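Local coordinates for protein cellulosomal scaffoldin (Bacteroides cellulosolvens, PDB 1TYJ) that probably binds type-II dockerin modules as a cohesin domain of the cellulosomal scaffold, helping to assemble the cellulosome, at residues G1-A13 / A158-K170. Sequence-based numbering, arbitrary orientation. Where two conformers were deposited one is given.
With EDO (1,2-ethanediol), chain B.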
loop_
_atom_site.group_PDB
_atom_site.type_symbol
_atom_site.label_atom_id
_atom_site.label_comp_id
_atom_site.label_asym_id
_atom_site.label_seq_id
_atom_site.Cartn_x
_atom_site.Cartn_y
_atom_site.Cartn_z
ATOM N N GLY A 1 -5.223 8.081 -14.119
ATOM C CA GLY A 1 -5.715 7.405 -12.852
ATOM C C GLY A 1 -4.911 7.845 -11.651
ATOM O O GLY A 1 -4.142 8.812 -11.705
ATOM N N SER A 2 -5.082 7.145 -10.535
ATOM C CA SER A 2 -4.402 7.562 -9.318
ATOM C C SER A 2 -4.162 6.383 -8.400
ATOM O O SER A 2 -4.834 5.375 -8.507
ATOM C CB SER A 2 -5.215 8.591 -8.501
ATOM O OG SER A 2 -6.544 8.183 -8.312
ATOM N N VAL A 3 -3.177 6.536 -7.523
ATOM C CA VAL A 3 -3.090 5.734 -6.301
ATOM C C VAL A 3 -3.599 6.666 -5.222
ATOM O O VAL A 3 -3.192 7.848 -5.154
ATOM C CB VAL A 3 -1.631 5.320 -6.016
ATOM C CG1 VAL A 3 -1.531 4.679 -4.620
ATOM C CG2 VAL A 3 -1.119 4.392 -7.110
ATOM N N LEU A 4 -4.521 6.184 -4.392
ATOM C CA LEU A 4 -5.036 7.054 -3.339
ATOM C C LEU A 4 -5.455 6.239 -2.144
ATOM O O LEU A 4 -5.591 5.007 -2.246
ATOM C CB LEU A 4 -6.188 7.908 -3.855
ATOM C CG LEU A 4 -7.508 7.207 -4.161
ATOM C CD1 LEU A 4 -8.579 8.266 -4.482
ATOM C CD2 LEU A 4 -7.427 6.231 -5.299
ATOM N N THR A 5 -5.640 6.917 -1.016
ATOM C CA THR A 5 -5.829 6.200 0.261
ATOM C C THR A 5 -6.976 6.708 1.095
ATOM O O THR A 5 -7.495 7.801 0.860
ATOM C CB THR A 5 -4.530 6.224 1.113
ATOM O OG1 THR A 5 -4.237 7.565 1.586
ATOM C CG2 THR A 5 -3.352 5.712 0.288
ATOM N N ALA A 6 -7.351 5.898 2.085
ATOM C CA ALA A 6 -8.396 6.274 3.048
ATOM C C ALA A 6 -7.898 5.854 4.408
ATOM O O ALA A 6 -7.240 4.800 4.555
ATOM C CB ALA A 6 -9.702 5.562 2.749
ATOM N N ILE A 7 -8.209 6.693 5.392
ATOM C CA ILE A 7 -7.877 6.433 6.800
ATOM C C ILE A 7 -9.180 6.142 7.555
ATOM O O ILE A 7 -10.145 6.905 7.446
ATOM C CB ILE A 7 -7.120 7.649 7.404
ATOM C CG1 ILE A 7 -5.787 7.826 6.685
ATOM C CG2 ILE A 7 -6.925 7.458 8.903
ATOM C CD1 ILE A 7 -5.036 9.107 7.090
ATOM N N ASP A 8 -9.227 5.040 8.316
ATOM C CA ASP A 8 -10.507 4.654 8.952
ATOM C C ASP A 8 -10.884 5.576 10.085
ATOM O O ASP A 8 -12.042 6.006 10.167
ATOM C CB ASP A 8 -10.558 3.181 9.383
ATOM C CG ASP A 8 -9.393 2.747 10.293
ATOM O OD1 ASP A 8 -8.441 3.507 10.558
ATOM O OD2 ASP A 8 -9.463 1.571 10.733
ATOM N N ASN A 9 -9.910 5.888 10.939
ATOM C CA ASN A 9 -10.166 6.854 12.010
ATOM C C ASN A 9 -8.957 7.753 12.277
ATOM O O ASN A 9 -7.868 7.280 12.585
ATOM C CB ASN A 9 -10.737 6.172 13.254
ATOM C CG ASN A 9 -10.221 4.743 13.437
ATOM O OD1 ASN A 9 -10.997 3.795 13.382
ATOM N ND2 ASN A 9 -8.900 4.588 13.646
ATOM N N ASP A 10 -9.209 9.036 11.997
ATOM C CA ASP A 10 -8.394 10.249 12.063
ATOM C C ASP A 10 -7.816 10.560 13.404
ATOM O O ASP A 10 -6.803 11.267 13.496
ATOM C CB ASP A 10 -9.407 11.456 11.903
ATOM C CG ASP A 10 -9.506 11.953 10.536
ATOM O OD1 ASP A 10 -8.735 12.850 10.164
ATOM O OD2 ASP A 10 -10.392 11.468 9.816
ATOM N N LYS A 11 -8.528 10.128 14.443
ATOM C CA LYS A 11 -8.211 10.574 15.814
ATOM C C LYS A 11 -7.874 9.331 16.607
ATOM O O LYS A 11 -8.690 8.402 16.693
ATOM C CB LYS A 11 -9.405 11.282 16.462
ATOM C CG LYS A 11 -9.701 12.622 15.874
ATOM C CD LYS A 11 -10.499 13.493 16.857
ATOM C CE LYS A 11 -10.000 14.921 16.812
ATOM N NZ LYS A 11 -8.656 15.181 17.493
ATOM N N VAL A 12 -6.671 9.310 17.167
ATOM C CA VAL A 12 -6.184 8.104 17.820
ATOM C C VAL A 12 -5.499 8.386 19.147
ATOM O O VAL A 12 -4.868 9.410 19.320
ATOM C CB VAL A 12 -5.165 7.360 16.935
ATOM C CG1 VAL A 12 -5.869 6.626 15.827
ATOM C CG2 VAL A 12 -4.165 8.339 16.365
ATOM N N ALA A 13 -5.621 7.434 20.062
ATOM C CA ALA A 13 -4.942 7.485 21.346
ATOM C C ALA A 13 -3.831 6.414 21.318
ATOM O O ALA A 13 -3.832 5.552 20.447
ATOM C CB ALA A 13 -5.944 7.186 22.437
ATOM N N ALA A 158 0.797 9.003 -16.703
ATOM C CA ALA A 158 -0.433 8.186 -16.789
ATOM C C ALA A 158 -1.253 8.200 -15.497
ATOM O O ALA A 158 -2.482 7.918 -15.509
ATOM C CB ALA A 158 -0.079 6.777 -17.139
ATOM N N TYR A 159 -0.556 8.440 -14.384
ATOM C CA TYR A 159 -1.209 8.464 -13.084
ATOM C C TYR A 159 -0.473 9.298 -12.078
ATOM O O TYR A 159 0.714 9.662 -12.250
ATOM C CB TYR A 159 -1.466 7.040 -12.532
ATOM C CG TYR A 159 -0.245 6.355 -12.012
ATOM C CD1 TYR A 159 0.013 6.299 -10.640
ATOM C CD2 TYR A 159 0.648 5.731 -12.888
ATOM C CE1 TYR A 159 1.127 5.624 -10.165
ATOM C CE2 TYR A 159 1.792 5.062 -12.426
ATOM C CZ TYR A 159 2.021 5.011 -11.071
ATOM O OH TYR A 159 3.126 4.369 -10.607
ATOM N N LYS A 160 -1.199 9.633 -11.022
ATOM C CA LYS A 160 -0.642 10.433 -9.944
ATOM C C LYS A 160 -0.780 9.675 -8.624
ATOM O O LYS A 160 -1.644 8.832 -8.484
ATOM C CB LYS A 160 -1.396 11.748 -9.813
ATOM C CG LYS A 160 -2.832 11.613 -9.329
ATOM C CD LYS A 160 -3.482 12.979 -9.115
ATOM C CE LYS A 160 -4.936 13.022 -9.610
ATOM N NZ LYS A 160 -5.939 12.557 -8.618
ATOM N N VAL A 161 0.089 9.990 -7.683
ATOM C CA VAL A 161 0.007 9.378 -6.353
ATOM C C VAL A 161 -0.505 10.437 -5.389
ATOM O O VAL A 161 0.153 11.469 -5.179
ATOM C CB VAL A 161 1.401 8.837 -5.920
ATOM C CG1 VAL A 161 1.397 8.311 -4.468
ATOM C CG2 VAL A 161 1.882 7.777 -6.905
ATOM N N VAL A 162 -1.676 10.201 -4.807
ATOM C CA VAL A 162 -2.229 11.131 -3.821
ATOM C C VAL A 162 -1.733 10.725 -2.444
ATOM O O VAL A 162 -2.049 9.648 -1.961
ATOM C CB VAL A 162 -3.746 11.176 -3.855
ATOM C CG1 VAL A 162 -4.300 12.275 -2.862
ATOM C CG2 VAL A 162 -4.232 11.440 -5.323
ATOM N N GLN A 163 -0.928 11.574 -1.823
ATOM C CA GLN A 163 -0.265 11.194 -0.553
ATOM C C GLN A 163 -1.291 11.080 0.578
ATOM O O GLN A 163 -2.254 11.844 0.609
ATOM C CB GLN A 163 0.826 12.247 -0.207
ATOM C CG GLN A 163 2.043 12.262 -1.169
ATOM C CD GLN A 163 2.888 10.979 -1.093
ATOM O OE1 GLN A 163 2.848 10.235 -0.083
ATOM N NE2 GLN A 163 3.643 10.711 -2.152
ATOM N N PRO A 164 -1.098 10.123 1.515
ATOM C CA PRO A 164 -2.016 10.004 2.643
ATOM C C PRO A 164 -2.173 11.266 3.493
ATOM O O PRO A 164 -1.257 12.148 3.562
ATOM C CB PRO A 164 -1.386 8.905 3.495
ATOM C CG PRO A 164 -0.640 8.019 2.459
ATOM C CD PRO A 164 -0.053 9.085 1.521
ATOM N N GLY A 165 -3.327 11.351 4.130
ATOM C CA GLY A 165 -3.584 12.461 5.053
ATOM C C GLY A 165 -3.058 12.249 6.463
ATOM O O GLY A 165 -2.249 11.331 6.737
ATOM N N LEU A 166 -3.489 13.153 7.348
ATOM C CA LEU A 166 -2.959 13.187 8.700
ATOM C C LEU A 166 -3.783 12.395 9.712
ATOM O O LEU A 166 -4.978 12.134 9.519
ATOM C CB LEU A 166 -2.906 14.646 9.184
ATOM C CG LEU A 166 -2.237 15.689 8.295
ATOM C CD1 LEU A 166 -1.966 16.965 9.139
ATOM C CD2 LEU A 166 -1.020 15.277 7.593
ATOM N N ILE A 167 -3.125 12.050 10.812
ATOM C CA ILE A 167 -3.803 11.551 11.989
ATOM C C ILE A 167 -3.494 12.518 13.146
ATOM O O ILE A 167 -2.486 13.254 13.129
ATOM C CB ILE A 167 -3.360 10.091 12.346
ATOM C CG1 ILE A 167 -1.839 10.003 12.532
ATOM C CG2 ILE A 167 -3.888 9.128 11.256
ATOM C CD1 ILE A 167 -1.342 8.679 13.214
ATOM N N TYR A 168 -4.394 12.521 14.107
ATOM C CA TYR A 168 -4.392 13.475 15.211
ATOM C C TYR A 168 -4.634 12.761 16.532
ATOM O O TYR A 168 -5.229 11.676 16.546
ATOM C CB TYR A 168 -5.547 14.433 14.999
ATOM C CG TYR A 168 -5.478 15.212 13.703
ATOM C CD1 TYR A 168 -6.215 14.809 12.583
ATOM C CD2 TYR A 168 -4.678 16.364 13.605
ATOM C CE1 TYR A 168 -6.133 15.538 11.389
ATOM C CE2 TYR A 168 -4.604 17.076 12.431
ATOM C CZ TYR A 168 -5.345 16.680 11.334
ATOM O OH TYR A 168 -5.261 17.426 10.160
ATOM N N PRO A 169 -4.207 13.372 17.646
ATOM C CA PRO A 169 -4.485 12.756 18.941
ATOM C C PRO A 169 -5.944 12.883 19.355
ATOM O O PRO A 169 -6.589 13.897 19.044
ATOM C CB PRO A 169 -3.608 13.568 19.910
ATOM C CG PRO A 169 -3.522 14.960 19.249
ATOM C CD PRO A 169 -3.429 14.626 17.766
ATOM N N LYS A 170 -6.459 11.888 20.075
ATOM C CA LYS A 170 -7.752 12.023 20.734
ATOM C C LYS A 170 -7.643 13.059 21.844
ATOM O O LYS A 170 -8.594 13.789 22.139
ATOM C CB LYS A 170 -8.167 10.684 21.330
ATOM C CG LYS A 170 -9.133 9.922 20.467
ATOM C CD LYS A 170 -9.101 8.452 20.820
ATOM C CE LYS A 170 -10.237 7.660 20.182
ATOM N NZ LYS A 170 -10.135 6.187 20.512
ATOM O OXT LYS A 170 -6.571 13.194 22.444
HETATM C C1 EDO B . -3.313 4.927 -15.729
HETATM O O1 EDO B . -4.463 5.472 -15.077
HETATM C C2 EDO B . -3.679 4.769 -17.192
HETATM O O2 EDO B . -4.806 3.883 -17.253
HETATM O O HOH W 1 -4.295 9.396 -0.357
HETATM O O HOH W 2 -5.319 9.385 3.482
HETATM O O HOH W 3 -7.107 12.729 8.036
#
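Val3 N donates to Lys160 O (2.9 Å) in a parallel pairing that begins at Gly1, whose N meets Ala158 O, and Val3 O takes Val162 N almost straight (N-H...O 169°). Lys160 N reaches Gly1 O. Beyond a gap the pairing resumes one residue out of step, where Tyr168 sets its N on Asp10 O and its O on Val12 N (2.8 Å). Lys170 N meets Val12 O from above the carbonyl plane, and the bent side chain of Lys11 runs forward and across to put NZ on Pro169 O (2.9 Å).

Between the paired runs the strands part, and water fills in. Thr5 OG1, placed between its own N and carbonyl carbon (chi1 68°), meets two waters, one held also by Thr5 N and Val162 O, the other by Gly165 N. A third links Asp10 OD1 to Leu166 O. This split pairing suits the beta-sandwich of a cohesin: strands 2-7 and 160-161 pair in the sheet of strand 17-25, whereas strands 11-12 and 166-169 pair in the other, beside strand 126-131, so both termini change sheets at the break.

Apolar contacts line the inner side. Val3 CG2 lies 4.0 Å from Tyr159 CE1, the two side chains pointing the same way beside Leu146, while Tyr159 OH bonds to Thr144. Ile7 crosses Ile167 at about a right angle, CG2 to CG2, and Val12 CG2 approaches Ile167 CD1 at 4.2 Å. On the outer side the Asp10 carboxylate lies nearly coplanar with the Tyr168 ring (11°), OD1 at its edge 3.9 Å from CE1. A serine in place of Tyr168 would probably strip the ring edge from beside Asp10 OD1, leaving the carboxylate freer to turn.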